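Local atomic coordinates of nucleoside-diphosphate-sugar epimerase (Pseudomonas aeruginosa, PDB entry 2X4G), a protein that probably uses a dinucleotide cofactor to act on nucleotide-linked sugars, as NAD-dependent epimerases and dehydratases do. Residues A[139-144]-A[237-241]; A[184-188]-A[326-330]. All coordinates share one frame. Residues are numbered along the deposited sequence.

Contact 1 of 2, residues A[139-144]-A[237-241]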
ATOM      1  N   GLY A 139     -27.544  10.684   4.348  1.00 53.22           N
ATOM      2  CA  GLY A 139     -27.103  10.785   5.723  1.00 53.13           C
ATOM      3  C   GLY A 139     -27.344  12.131   6.380  1.00 52.45           C
ATOM      4  O   GLY A 139     -27.422  13.167   5.719  1.00 51.49           O
ATOM      5  N   HIS A 140     -27.442  12.098   7.703  1.00 52.52           N
ATOM      6  CA  HIS A 140     -27.802  13.261   8.485  1.00 52.15           C
ATOM      7  C   HIS A 140     -27.061  13.226   9.825  1.00 51.80           C
ATOM      8  O   HIS A 140     -26.441  12.224  10.188  1.00 52.40           O
ATOM      9  CB  HIS A 140     -29.340  13.328   8.669  1.00 53.42           C
ATOM     10  CG  HIS A 140     -29.929  12.131   9.356  1.00 55.01           C
ATOM     11  ND1 HIS A 140     -30.007  12.023  10.729  1.00 55.77           N
ATOM     12  CD2 HIS A 140     -30.459  10.989   8.860  1.00 55.41           C
ATOM     13  CE1 HIS A 140     -30.546  10.861  11.048  1.00 56.00           C
ATOM     14  NE2 HIS A 140     -30.831  10.214   9.933  1.00 56.04           N
ATOM     15  N   GLU A 141     -27.149  14.325  10.558  1.00 50.92           N
ATOM     16  CA  GLU A 141     -26.350  14.531  11.756  1.00 50.48           C
ATOM     17  C   GLU A 141     -26.637  13.557  12.915  1.00 51.58           C
ATOM     18  O   GLU A 141     -25.815  13.406  13.825  1.00 51.70           O
ATOM     19  CB  GLU A 141     -26.549  15.962  12.234  1.00 50.14           C
ATOM     20  CG  GLU A 141     -25.908  17.012  11.342  1.00 49.37           C
ATOM     21  CD  GLU A 141     -26.750  17.463  10.155  1.00 49.50           C
ATOM     22  OE1 GLU A 141     -26.278  18.358   9.421  1.00 48.25           O
ATOM     23  OE2 GLU A 141     -27.857  16.932   9.944  1.00 50.04           O
ATOM     24  N   GLY A 142     -27.799  12.914  12.889  1.00 52.41           N
ATOM     25  CA  GLY A 142     -28.200  11.984  13.927  1.00 53.58           C
ATOM     26  C   GLY A 142     -27.583  10.609  13.804  1.00 54.18           C
ATOM     27  O   GLY A 142     -27.763   9.784  14.680  1.00 55.29           O
ATOM     28  N   LEU A 143     -26.867  10.348  12.712  1.00 54.01           N
ATOM     29  CA  LEU A 143     -26.225   9.053  12.506  1.00 54.68           C
ATOM     30  C   LEU A 143     -24.960   8.967  13.337  1.00 54.92           C
ATOM     31  O   LEU A 143     -23.993   9.625  13.039  1.00 54.14           O
ATOM     32  CB  LEU A 143     -25.878   8.845  11.028  1.00 53.66           C
ATOM     33  CG  LEU A 143     -27.040   8.797  10.042  1.00 54.12           C
ATOM     34  CD1 LEU A 143     -26.515   8.407   8.690  1.00 53.36           C
ATOM     35  CD2 LEU A 143     -28.122   7.797  10.497  1.00 56.66           C
ATOM     36  N   PHE A 144     -24.968   8.150  14.376  1.00 56.98           N
ATOM     37  CA  PHE A 144     -23.791   7.953  15.201  1.00 57.77           C
ATOM     38  C   PHE A 144     -23.427   6.483  15.285  1.00 59.78           C
ATOM     39  O   PHE A 144     -24.285   5.611  15.234  1.00 61.15           O
ATOM     40  CB  PHE A 144     -24.054   8.439  16.616  1.00 58.29           C
ATOM     41  CG  PHE A 144     -24.144   9.923  16.752  1.00 57.08           C
ATOM     42  CD1 PHE A 144     -25.365  10.555  16.758  1.00 57.63           C
ATOM     43  CD2 PHE A 144     -23.006  10.684  16.922  1.00 56.36           C
ATOM     44  CE1 PHE A 144     -25.447  11.919  16.909  1.00 57.32           C
ATOM     45  CE2 PHE A 144     -23.084  12.052  17.080  1.00 55.32           C
ATOM     46  CZ  PHE A 144     -24.297  12.667  17.070  1.00 55.92           C
ATOM     47  N   GLU A 237     -23.242  20.582  18.472  1.00 48.39           N
ATOM     48  CA  GLU A 237     -23.970  20.002  17.341  1.00 48.43           C
ATOM     49  C   GLU A 237     -23.107  19.883  16.078  1.00 46.93           C
ATOM     50  O   GLU A 237     -22.147  20.634  15.884  1.00 46.32           O
ATOM     51  CB  GLU A 237     -25.190  20.852  17.027  1.00 49.19           C
ATOM     52  CG  GLU A 237     -26.233  20.937  18.153  1.00 52.52           C
ATOM     53  CD  GLU A 237     -26.765  19.580  18.542  1.00 57.16           C
ATOM     54  OE1 GLU A 237     -26.804  19.277  19.762  1.00 61.01           O
ATOM     55  OE2 GLU A 237     -27.121  18.804  17.622  1.00 60.21           O
ATOM     56  N   ARG A 238     -23.459  18.934  15.219  1.00 46.51           N
ATOM     57  CA  ARG A 238     -22.851  18.811  13.885  1.00 45.37           C
ATOM     58  C   ARG A 238     -23.721  19.528  12.859  1.00 44.65           C
ATOM     59  O   ARG A 238     -24.941  19.628  13.027  1.00 45.67           O
ATOM     60  CB  ARG A 238     -22.710  17.345  13.473  1.00 45.80           C
ATOM     61  CG  ARG A 238     -22.165  16.459  14.580  1.00 48.03           C
ATOM     62  CD  ARG A 238     -21.482  15.200  14.086  1.00 49.72           C
ATOM     63  NE  ARG A 238     -22.429  14.109  13.884  1.00 53.14           N
ATOM     64  CZ  ARG A 238     -22.139  12.807  13.980  1.00 55.18           C
ATOM     65  NH1 ARG A 238     -20.918  12.379  14.295  1.00 54.76           N
ATOM     66  NH2 ARG A 238     -23.101  11.922  13.773  1.00 57.32           N
ATOM     67  N   TYR A 239     -23.099  20.043  11.805  1.00 43.01           N
ATOM     68  CA  TYR A 239     -23.845  20.613  10.691  1.00 41.83           C
ATOM     69  C   TYR A 239     -23.210  20.202   9.382  1.00 40.47           C
ATOM     70  O   TYR A 239     -22.087  20.595   9.066  1.00 38.61           O
ATOM     71  CB  TYR A 239     -23.900  22.131  10.793  1.00 41.74           C
ATOM     72  CG  TYR A 239     -24.674  22.604  11.978  1.00 43.02           C
ATOM     73  CD1 TYR A 239     -24.046  22.853  13.189  1.00 42.79           C
ATOM     74  CD2 TYR A 239     -26.046  22.774  11.900  1.00 43.85           C
ATOM     75  CE1 TYR A 239     -24.770  23.293  14.286  1.00 44.01           C
ATOM     76  CE2 TYR A 239     -26.774  23.198  12.992  1.00 45.38           C
ATOM     77  CZ  TYR A 239     -26.130  23.461  14.178  1.00 45.73           C
ATOM     78  OH  TYR A 239     -26.867  23.883  15.256  1.00 48.56           O
ATOM     79  N   LEU A 240     -23.944  19.377   8.640  1.00 40.61           N
ATOM     80  CA  LEU A 240     -23.560  18.979   7.298  1.00 39.83           C
ATOM     81  C   LEU A 240     -23.741  20.152   6.303  1.00 39.47           C
ATOM     82  O   LEU A 240     -24.815  20.766   6.204  1.00 39.05           O
ATOM     83  CB  LEU A 240     -24.377  17.774   6.875  1.00 40.61           C
ATOM     84  CG  LEU A 240     -24.033  16.440   7.531  1.00 40.56           C
ATOM     85  CD1 LEU A 240     -25.151  15.432   7.279  1.00 38.41           C
ATOM     86  CD2 LEU A 240     -22.678  15.930   6.976  1.00 39.67           C
ATOM     87  N   LEU A 241     -22.650  20.464   5.601  1.00 38.66           N
ATOM     88  CA  LEU A 241     -22.595  21.567   4.669  1.00 37.61           C
ATOM     89  C   LEU A 241     -22.479  20.905   3.304  1.00 37.57           C
ATOM     90  O   LEU A 241     -21.436  20.412   2.957  1.00 36.67           O
ATOM     91  CB  LEU A 241     -21.402  22.476   4.999  1.00 36.84           C
ATOM     92  CG  LEU A 241     -21.373  23.039   6.441  1.00 35.82           C
ATOM     93  CD1 LEU A 241     -20.107  23.819   6.716  1.00 31.50           C
ATOM     94  CD2 LEU A 241     -22.603  23.914   6.735  1.00 34.20           C
TER
HETATM   95  O   HOH W   1     -27.203  20.099   7.255  1.00 29.51           O

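Contact 2 of 2, residues A[184-188]-A[326-330]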
ATOM      1  N   VAL A 184     -15.146  18.805  -0.895  1.00 36.32           N
ATOM      2  CA  VAL A 184     -14.969  20.209  -1.278  1.00 35.33           C
ATOM      3  C   VAL A 184     -14.219  20.354  -2.604  1.00 35.42           C
ATOM      4  O   VAL A 184     -13.116  19.859  -2.753  1.00 36.23           O
ATOM      5  CB  VAL A 184     -14.207  20.971  -0.181  1.00 34.88           C
ATOM      6  CG1 VAL A 184     -14.017  22.432  -0.559  1.00 34.78           C
ATOM      7  CG2 VAL A 184     -14.956  20.855   1.155  1.00 33.78           C
ATOM      8  N   LEU A 185     -14.813  21.039  -3.570  1.00 35.12           N
ATOM      9  CA  LEU A 185     -14.189  21.219  -4.889  1.00 34.92           C
ATOM     10  C   LEU A 185     -14.253  22.693  -5.271  1.00 34.53           C
ATOM     11  O   LEU A 185     -15.293  23.334  -5.051  1.00 34.08           O
ATOM     12  CB  LEU A 185     -14.918  20.385  -5.954  1.00 35.12           C
ATOM     13  CG  LEU A 185     -14.681  18.873  -5.966  1.00 35.36           C
ATOM     14  CD1 LEU A 185     -15.629  18.250  -6.954  1.00 35.68           C
ATOM     15  CD2 LEU A 185     -13.240  18.532  -6.328  1.00 35.14           C
ATOM     16  N   GLY A 186     -13.163  23.223  -5.832  1.00 34.11           N
ATOM     17  CA  GLY A 186     -13.149  24.617  -6.252  1.00 34.41           C
ATOM     18  C   GLY A 186     -11.789  25.152  -6.593  1.00 34.64           C
ATOM     19  O   GLY A 186     -10.862  24.409  -6.808  1.00 34.44           O
ATOM     20  N   GLU A 187     -11.669  26.466  -6.650  1.00 35.58           N
ATOM     21  CA  GLU A 187     -10.363  27.082  -6.922  1.00 36.60           C
ATOM     22  C   GLU A 187      -9.504  27.222  -5.650  1.00 36.52           C
ATOM     23  O   GLU A 187      -9.992  27.121  -4.522  1.00 36.44           O
ATOM     24  CB  GLU A 187     -10.531  28.425  -7.611  1.00 36.93           C
ATOM     25  CG  GLU A 187     -11.352  29.434  -6.843  1.00 39.44           C
ATOM     26  CD  GLU A 187     -11.496  30.763  -7.570  1.00 44.53           C
ATOM     27  OE1 GLU A 187     -10.994  30.894  -8.710  1.00 48.60           O
ATOM     28  OE2 GLU A 187     -12.144  31.681  -7.012  1.00 48.05           O
ATOM     29  N   LEU A 188      -8.223  27.452  -5.856  1.00 37.16           N
ATOM     30  CA  LEU A 188      -7.246  27.574  -4.777  1.00 38.08           C
ATOM     31  C   LEU A 188      -6.904  26.242  -4.109  1.00 38.89           C
ATOM     32  O   LEU A 188      -6.659  26.220  -2.936  1.00 39.63           O
ATOM     33  CB  LEU A 188      -7.700  28.614  -3.729  1.00 37.34           C
ATOM     34  CG  LEU A 188      -8.257  29.944  -4.279  1.00 36.70           C
ATOM     35  CD1 LEU A 188      -8.611  30.911  -3.173  1.00 35.49           C
ATOM     36  CD2 LEU A 188      -7.313  30.595  -5.280  1.00 34.33           C
ATOM     37  N   THR A 326     -18.763  25.352 -10.570  1.00 41.39           N
ATOM     38  CA  THR A 326     -17.745  24.960  -9.599  1.00 40.29           C
ATOM     39  C   THR A 326     -16.661  24.175 -10.291  1.00 40.33           C
ATOM     40  O   THR A 326     -15.491  24.511 -10.183  1.00 40.23           O
ATOM     41  CB  THR A 326     -18.327  24.080  -8.522  1.00 39.60           C
ATOM     42  OG1 THR A 326     -19.305  24.822  -7.804  1.00 40.20           O
ATOM     43  CG2 THR A 326     -17.262  23.602  -7.595  1.00 37.57           C
ATOM     44  N   LEU A 327     -17.056  23.139 -11.017  1.00 40.34           N
ATOM     45  CA  LEU A 327     -16.095  22.356 -11.764  1.00 41.19           C
ATOM     46  C   LEU A 327     -15.319  23.179 -12.777  1.00 41.86           C
ATOM     47  O   LEU A 327     -14.169  22.873 -13.009  1.00 42.97           O
ATOM     48  CB  LEU A 327     -16.746  21.183 -12.498  1.00 41.68           C
ATOM     49  CG  LEU A 327     -17.570  20.212 -11.673  1.00 41.04           C
ATOM     50  CD1 LEU A 327     -18.108  19.144 -12.602  1.00 40.48           C
ATOM     51  CD2 LEU A 327     -16.734  19.651 -10.542  1.00 40.19           C
ATOM     52  N   LEU A 328     -15.928  24.191 -13.400  1.00 42.51           N
ATOM     53  CA  LEU A 328     -15.180  25.062 -14.333  1.00 42.89           C
ATOM     54  C   LEU A 328     -14.186  25.988 -13.633  1.00 42.58           C
ATOM     55  O   LEU A 328     -13.145  26.320 -14.198  1.00 43.70           O
ATOM     56  CB  LEU A 328     -16.113  25.883 -15.221  1.00 43.30           C
ATOM     57  CG  LEU A 328     -16.504  25.159 -16.517  1.00 44.49           C
ATOM     58  CD1 LEU A 328     -17.684  25.820 -17.207  1.00 44.45           C
ATOM     59  CD2 LEU A 328     -15.311  25.082 -17.449  1.00 44.47           C
ATOM     60  N   ARG A 329     -14.486  26.400 -12.413  1.00 41.58           N
ATOM     61  CA  ARG A 329     -13.672  27.399 -11.749  1.00 41.18           C
ATOM     62  C   ARG A 329     -12.423  26.705 -11.241  1.00 40.97           C
ATOM     63  O   ARG A 329     -11.321  27.251 -11.301  1.00 41.31           O
ATOM     64  CB  ARG A 329     -14.452  28.016 -10.603  1.00 41.05           C
ATOM     65  CG  ARG A 329     -14.052  29.423 -10.236  1.00 42.26           C
ATOM     66  CD  ARG A 329     -14.766  29.874  -8.976  1.00 42.98           C
ATOM     67  NE  ARG A 329     -16.216  29.834  -9.178  1.00 44.79           N
ATOM     68  CZ  ARG A 329     -17.101  29.206  -8.397  1.00 44.70           C
ATOM     69  NH1 ARG A 329     -16.747  28.557  -7.285  1.00 42.49           N
ATOM     70  NH2 ARG A 329     -18.381  29.250  -8.734  1.00 47.06           N
ATOM     71  N   ALA A 330     -12.614  25.482 -10.756  1.00 40.43           N
ATOM     72  CA  ALA A 330     -11.523  24.607 -10.392  1.00 40.04           C
ATOM     73  C   ALA A 330     -10.670  24.327 -11.614  1.00 40.82           C
ATOM     74  O   ALA A 330      -9.455  24.539 -11.606  1.00 41.58           O
ATOM     75  CB  ALA A 330     -12.060  23.308  -9.808  1.00 39.58           C
TER
HETATM   76  O   HOH W   2     -14.269  27.857  -5.460  1.00 13.25           O

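Contact 1 of 2, residues A[139-144]-A[237-241]
The guanidinium of Arg-238 lies flat on one face of the ring of Phe-144, centres 3.9 Å apart and planes only 13° from parallel, an off-centre cation-pi stack. Stacking on a face keeps the edge of the group available for hydrogen bonds, and the loop exploits this with carbonyls: Arg-238 NH2 donates to Glu-141 O at 3.1 Å and, weakly because of the bent angle, to Leu-143 O at 2.6 Å. Both acceptors belong to the type I turn from His-140 to Leu-143, closed by Leu-143 N to His-140 O at 3.2 Å. The charge itself is met by Asp-163 of helix 154-171, which forms a salt bridge with Arg-238 NH1. Glu-141 returns the exchange. Its side chain reaches across to the strand, and OE1 accepts the amide of Leu-240 (N to OE1, 2.7 Å) in a nearly straight bond. Further along the strand, Leu-240 CD1 packs 3.6 Å from both Gly-139 O and His-140 CA. Loop and strand are thus joined by side-chain-to-backbone bonds in both directions, and strand 238-247, paired in parallel with strand 176-185, is tied to the long connection between strand 121-124 and helix 154-171 of the Rossmann-type fold.

Contact 2 of 2, residues A[184-188]-A[326-330]
Strand 176-185 of the Rossmann-type sheet ends here, and the chain leaving it runs against helix 323-336, illustrating how the C-terminal end of a strand can engage a helix from much later in the sequence. Val-184 looks elsewhere, packing on Leu-24 and Ile-217. Leu-185, the last strand residue, points toward the helix: its CD1 meets Leu-327 CD2 at 4.0 Å, and its carbonyl O lies 3.2 Å from Thr-326 CG2. Leu-327 starts out facing away, yet its tip swings back to the strand while also packing on Ile-255 and Leu-258 of helix 248-259, so the two leucines join the end of this interior strand to a second helix as well. At Gly-186 the backbone is extended, with phi 168° and psi -163°, a conformation readily adopted by a residue without CB; Gly-186 O comes within 3.4 Å of Ala-330 CB. The small Ala-330 side chain is consistent with the close approach: at Glu-187 the CA lies 4.4 Å from Ala-330 CA. The side chain of Glu-187 then lies along Arg-329, CD to CD at 3.7 Å, and also touches Trp-333. That approach is a packing contact, with no salt bridge between the two; Arg-329 NH1 instead forms one with Asp-218, at the end of strand 213-218, which Thr-326 OG1 also engages by a hydrogen bond. No direct hydrogen bond spans the segments; instead a water accepts from Glu-187 N and from Arg-329 NH1, each 3.2 Å from its oxygen.

Followed from the N terminus, the chain reaches the loop 139-144 after strand 121-124, then passes through helix 154-171 and strand 176-185 to the exit segment 184-188. Contact 1 closes its loop when the chain reaches 237-241, at the start of strand 238-247, 93 residues on. Contact 2 closes only at 326-330 in helix 323-336, 138 residues after 184-188. Their segments alternate, so the two closures cross. The contacts lie about 24 Å apart between centres and do not touch, but strands 176-185 and 238-247 are neighbours in one sheet. Together the two contacts illustrate a general principle: one sheet can take up a loop from earlier in the chain at one strand and a C-terminal helix at the next.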